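Local coordinates for nicastrin (Dictyostelium purpureum, PDB 4R12), which is probably an essential subunit of the gamma-secretase complex, which cleaves membrane proteins such as Notch receptors and the amyloid precursor protein within the membrane, at residues 356-361 with 435-440; 363-368 with 427-432. All coordinates share one frame; numbering follows the deposited sequence.

In the fold
Interactions 1 and 2 both bear on helix 427-441 in the nicastrin large lobe, a domain of the zinc-exopeptidase type, and their centres lie about 11 Å apart. In interaction 1 helix 352-362 packs against the C-terminal half of that helix. The chain then leaves helix 352-362 and enters the loop of interaction 2, which meets the first turns of helix 427-441 before continuing into strand 370-374. Interaction 2 is thus nested within the chain segment that interaction 1 closes. This loop carries an N-linked sugar on Asn367; the side chain of Thr436 in interaction 1 is about 14 Å from this sugar, nearest atoms.

Interaction 1. Residues 356-361 with 435-440; sequences DILDQV and STFIDR
Arg440 reaches across to Gln360 with both terminal nitrogens and grips a single atom, OE1: NH1 lies 3.0 Å from OE1 of Gln360 and NH2 lies 3.3 Å from it. The oxygen sits at the edge of the guanidinium, near its plane, and the amide plane is turned 34° from that plane. This pair of hydrogen bonds to one acceptor borders a helix-helix packing in the large lobe. The two helical segments run largely antiparallel, at 136°, with axes 9.4 Å apart at their closest. A bend at chi3 (57°) sets NE of Arg440 off the line of its chain, and Ile357 CG2 lies over one guanidinium face, toward the rim. An alanine in place of Arg440 would probably leave Gln360 OE1 without these two donors and its amide freer to turn, and would uncover part of Ile357 CG2. Inside this polar border, Phe437 turns its ring toward Leu358 and Ile357. Leu358 lies over one face of the ring in a CH-pi contact, with CG of Leu358 3.6 Å from the ring centroid of Phe437, while Leu358 CD2 covers the CG side. Ile357 CG2 instead meets the ring edge, 3.7 Å from Phe437 CD1. Ser435 and Ile438 point away from this contact and pack on helix 234-252. Thr436 gives its hydroxyl to the carbonyl of Tyr432, and its carbon side receives Val361, whose CG1 lies 3.7 Å from Thr436 CB.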
# COMPACT_ATOMS: atom_id res chain seq x y z
N ASP A 356 16.78 23.79 2.62
CA ASP A 356 16.86 25.15 2.08
C ASP A 356 16.51 25.16 0.58
O ASP A 356 15.81 26.06 0.11
CB ASP A 356 18.25 25.77 2.30
CG ASP A 356 18.46 26.27 3.73
OD1 ASP A 356 17.55 26.13 4.58
OD2 ASP A 356 19.56 26.79 4.01
N ILE A 357 16.96 24.15 -0.15
CA ILE A 357 16.68 24.07 -1.59
C ILE A 357 15.18 23.82 -1.84
O ILE A 357 14.58 24.42 -2.74
CB ILE A 357 17.53 22.98 -2.26
CG1 ILE A 357 19.01 23.35 -2.14
CG2 ILE A 357 17.16 22.83 -3.73
CD1 ILE A 357 19.95 22.17 -2.21
N LEU A 358 14.59 22.95 -1.02
CA LEU A 358 13.14 22.72 -1.11
C LEU A 358 12.35 24.00 -0.91
O LEU A 358 11.44 24.28 -1.69
CB LEU A 358 12.69 21.68 -0.08
CG LEU A 358 12.64 20.22 -0.51
CD1 LEU A 358 12.26 19.35 0.67
CD2 LEU A 358 11.64 20.02 -1.64
N ASP A 359 12.69 24.77 0.13
CA ASP A 359 12.08 26.08 0.41
C ASP A 359 12.20 27.03 -0.78
O ASP A 359 11.24 27.71 -1.15
CB ASP A 359 12.75 26.75 1.62
CG ASP A 359 12.47 26.03 2.94
OD1 ASP A 359 11.50 25.25 3.01
OD2 ASP A 359 13.24 26.26 3.90
N GLN A 360 13.40 27.09 -1.35
CA GLN A 360 13.68 27.95 -2.49
C GLN A 360 12.81 27.59 -3.69
O GLN A 360 12.20 28.46 -4.30
CB GLN A 360 15.16 27.87 -2.88
CG GLN A 360 16.11 28.51 -1.86
CD GLN A 360 17.55 28.12 -2.12
OE1 GLN A 360 17.93 27.80 -3.25
NE2 GLN A 360 18.37 28.14 -1.07
N VAL A 361 12.77 26.30 -4.03
CA VAL A 361 11.99 25.88 -5.18
C VAL A 361 10.51 26.22 -4.97
O VAL A 361 9.86 26.74 -5.87
CB VAL A 361 12.15 24.38 -5.46
CG1 VAL A 361 11.24 23.97 -6.62
CG2 VAL A 361 13.59 24.08 -5.80
N SER A 435 10.19 17.75 -8.78
CA SER A 435 11.01 17.52 -9.98
C SER A 435 12.18 18.51 -10.05
O SER A 435 13.31 18.12 -10.28
CB SER A 435 10.17 17.65 -11.25
OG SER A 435 9.08 16.75 -11.24
N THR A 436 11.87 19.78 -9.82
CA THR A 436 12.87 20.84 -9.87
C THR A 436 13.89 20.66 -8.74
O THR A 436 15.10 20.84 -8.93
CB THR A 436 12.19 22.21 -9.79
OG1 THR A 436 11.29 22.36 -10.90
CG2 THR A 436 13.23 23.35 -9.82
N PHE A 437 13.39 20.29 -7.57
CA PHE A 437 14.23 20.07 -6.40
C PHE A 437 15.23 18.94 -6.65
O PHE A 437 16.42 19.10 -6.41
CB PHE A 437 13.34 19.77 -5.18
CG PHE A 437 14.07 19.15 -4.01
CD1 PHE A 437 15.02 19.87 -3.29
CD2 PHE A 437 13.77 17.86 -3.60
CE1 PHE A 437 15.68 19.30 -2.20
CE2 PHE A 437 14.43 17.28 -2.51
CZ PHE A 437 15.38 18.00 -1.81
N ILE A 438 14.73 17.80 -7.12
CA ILE A 438 15.59 16.66 -7.42
C ILE A 438 16.64 17.02 -8.47
O ILE A 438 17.82 16.68 -8.32
CB ILE A 438 14.76 15.44 -7.87
CG1 ILE A 438 14.02 14.87 -6.66
CG2 ILE A 438 15.65 14.37 -8.53
CD1 ILE A 438 12.85 13.98 -7.01
N ASP A 439 16.21 17.72 -9.51
CA ASP A 439 17.14 18.18 -10.54
C ASP A 439 18.23 19.07 -9.95
O ASP A 439 19.41 18.90 -10.26
CB ASP A 439 16.38 18.93 -11.65
CG ASP A 439 17.31 19.45 -12.75
OD1 ASP A 439 17.71 18.65 -13.63
OD2 ASP A 439 17.64 20.66 -12.73
N ARG A 440 17.86 19.98 -9.06
CA ARG A 440 18.85 20.87 -8.46
C ARG A 440 19.84 20.11 -7.58
O ARG A 440 21.05 20.30 -7.71
CB ARG A 440 18.16 21.98 -7.66
CG ARG A 440 17.49 23.01 -8.55
CD ARG A 440 17.15 24.29 -7.78
NE ARG A 440 18.34 24.88 -7.17
CZ ARG A 440 18.32 25.79 -6.20
NH1 ARG A 440 17.16 26.24 -5.71
NH2 ARG A 440 19.46 26.26 -5.71

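Interaction 2. Residues 363-368 with 427-432; sequences SSYENS and LNDIVY. With NAG (2-acetamido-2-deoxy-beta-D-glucopyranose), chain E.
A type I beta turn from Tyr365 to Ser368, in the loop between helix 352-362 and strand 370-374, brings Tyr365 against Asp429 and Tyr432 at the start of helix 427-441. This turn-on-helix contact lies at the surface of the large lobe. Tyr365 OH donates to Asp429 OD1 over 2.8 Å, approaching from above the carboxylate plane, 70° out of it. A water also donates to Asp429 OD1 and to Asn367 O, so that OD1 takes two donors, while Asp429 OD2 bonds to the hydroxyl of Thr369. The nearby helix start would probably favour the charged carboxylate. Tyr365 and Tyr432 form a T-shaped pair, the edge of Tyr432 directed at a face of Tyr365, with ring centroids 4.9 Å apart and planes at 79°. The closest atoms are Tyr365 CE1 and Tyr432 CD2, at 3.5 Å. CG of Tyr365 stands between the backbone N and the carbonyl carbon (chi1 62°), a position that starts the ring toward the helix, where its hydroxyl meets Asp429. Ser368 CB lies over the opposite face of its ring, toward the rim, so that the phenol is flanked on both faces. A second water joins Ser364 OG to Tyr432 OH. The end of the Asn367 side chain leads away from the helix and carries the sugar, ND2 of Asn367 being bonded covalently to C1 of the NAG at 1.4 Å.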
# COMPACT_ATOMS: atom_id res chain seq x y z
N SER A 363 9.25 28.60 -3.40
CA SER A 363 9.05 30.05 -3.46
C SER A 363 9.44 30.64 -4.81
O SER A 363 9.33 31.85 -4.99
CB SER A 363 9.89 30.77 -2.37
OG SER A 363 9.56 30.29 -1.07
N SER A 364 9.89 29.79 -5.73
CA SER A 364 10.55 30.26 -6.95
C SER A 364 9.61 30.81 -8.02
O SER A 364 10.06 31.45 -8.98
CB SER A 364 11.39 29.13 -7.55
OG SER A 364 10.55 28.06 -7.99
N TYR A 365 8.31 30.55 -7.88
CA TYR A 365 7.33 31.01 -8.87
C TYR A 365 6.06 31.52 -8.20
O TYR A 365 5.64 31.02 -7.15
CB TYR A 365 7.00 29.89 -9.88
CG TYR A 365 6.37 28.62 -9.33
CD1 TYR A 365 7.09 27.74 -8.53
CD2 TYR A 365 5.06 28.29 -9.65
CE1 TYR A 365 6.51 26.57 -8.04
CE2 TYR A 365 4.47 27.11 -9.17
CZ TYR A 365 5.20 26.26 -8.37
OH TYR A 365 4.61 25.09 -7.90
N GLU A 366 5.47 32.54 -8.83
CA GLU A 366 4.37 33.29 -8.23
C GLU A 366 3.19 32.40 -7.86
O GLU A 366 2.64 32.53 -6.77
CB GLU A 366 3.89 34.39 -9.18
CG GLU A 366 2.61 35.08 -8.74
CD GLU A 366 2.12 36.13 -9.72
OE1 GLU A 366 2.59 36.15 -10.88
OE2 GLU A 366 1.26 36.95 -9.33
N ASN A 367 2.80 31.53 -8.76
CA ASN A 367 1.58 30.76 -8.60
C ASN A 367 1.70 29.52 -7.68
O ASN A 367 0.78 28.81 -7.53
CB ASN A 367 1.00 30.38 -9.95
CG ASN A 367 0.29 31.53 -10.64
OD1 ASN A 367 -0.04 32.50 -10.03
ND2 ASN A 367 0.04 31.38 -11.90
N SER A 368 2.84 29.29 -7.06
CA SER A 368 2.98 28.16 -6.15
C SER A 368 1.94 28.17 -5.03
O SER A 368 1.73 29.20 -4.39
CB SER A 368 4.39 28.15 -5.54
OG SER A 368 4.50 27.08 -4.63
N LEU A 427 -1.54 18.67 -6.81
CA LEU A 427 -0.65 17.69 -7.42
C LEU A 427 0.36 18.30 -8.41
O LEU A 427 1.55 17.99 -8.35
CB LEU A 427 -1.48 16.59 -8.11
CG LEU A 427 -0.71 15.46 -8.78
CD1 LEU A 427 0.23 14.79 -7.81
CD2 LEU A 427 -1.74 14.44 -9.32
N ASN A 428 -0.10 19.16 -9.32
CA ASN A 428 0.80 19.77 -10.30
C ASN A 428 1.97 20.51 -9.63
O ASN A 428 3.14 20.31 -9.98
CB ASN A 428 0.03 20.72 -11.20
CG ASN A 428 -0.84 20.00 -12.24
OD1 ASN A 428 -0.86 18.77 -12.31
ND2 ASN A 428 -1.57 20.77 -13.04
N ASP A 429 1.63 21.35 -8.66
CA ASP A 429 2.62 22.09 -7.87
C ASP A 429 3.62 21.16 -7.18
O ASP A 429 4.83 21.39 -7.26
CB ASP A 429 1.93 22.99 -6.84
CG ASP A 429 1.52 24.33 -7.44
OD1 ASP A 429 1.96 24.64 -8.56
OD2 ASP A 429 0.77 25.09 -6.77
N ILE A 430 3.12 20.11 -6.53
CA ILE A 430 4.01 19.18 -5.85
C ILE A 430 4.93 18.46 -6.85
O ILE A 430 6.15 18.34 -6.60
CB ILE A 430 3.20 18.18 -4.98
CG1 ILE A 430 2.51 18.94 -3.84
CG2 ILE A 430 4.10 17.07 -4.43
CD1 ILE A 430 1.51 18.11 -3.01
N VAL A 431 4.39 18.02 -7.99
CA VAL A 431 5.23 17.38 -9.00
C VAL A 431 6.28 18.36 -9.53
O VAL A 431 7.47 18.02 -9.65
CB VAL A 431 4.40 16.83 -10.18
CG1 VAL A 431 5.32 16.25 -11.27
CG2 VAL A 431 3.43 15.75 -9.68
N TYR A 432 5.86 19.58 -9.82
CA TYR A 432 6.81 20.59 -10.30
C TYR A 432 7.90 20.87 -9.28
O TYR A 432 9.10 20.88 -9.61
CB TYR A 432 6.10 21.90 -10.65
CG TYR A 432 7.11 22.95 -11.06
CD1 TYR A 432 7.74 22.88 -12.29
CD2 TYR A 432 7.47 23.98 -10.18
CE1 TYR A 432 8.69 23.83 -12.68
CE2 TYR A 432 8.43 24.93 -10.56
CZ TYR A 432 9.04 24.84 -11.81
OH TYR A 432 9.99 25.75 -12.21
C1 NAG E . -0.76 32.32 -12.53
C2 NAG E . -0.43 32.74 -13.96
C3 NAG E . -1.51 33.53 -14.66
C4 NAG E . -2.88 32.99 -14.35
C5 NAG E . -3.03 33.01 -12.84
C6 NAG E . -4.44 32.64 -12.42
C7 NAG E . 1.89 33.24 -14.10
C8 NAG E . 2.93 34.26 -13.80
N2 NAG E . 0.68 33.64 -13.91
O3 NAG E . -1.30 33.49 -16.05
O4 NAG E . -3.86 33.82 -14.97
O5 NAG E . -2.13 32.04 -12.38
O6 NAG E . -4.85 31.54 -13.21
O7 NAG E . 2.15 32.12 -14.47
O HOH W 1 11.34 27.38 -10.42
O HOH W 2 0.23 26.74 -9.28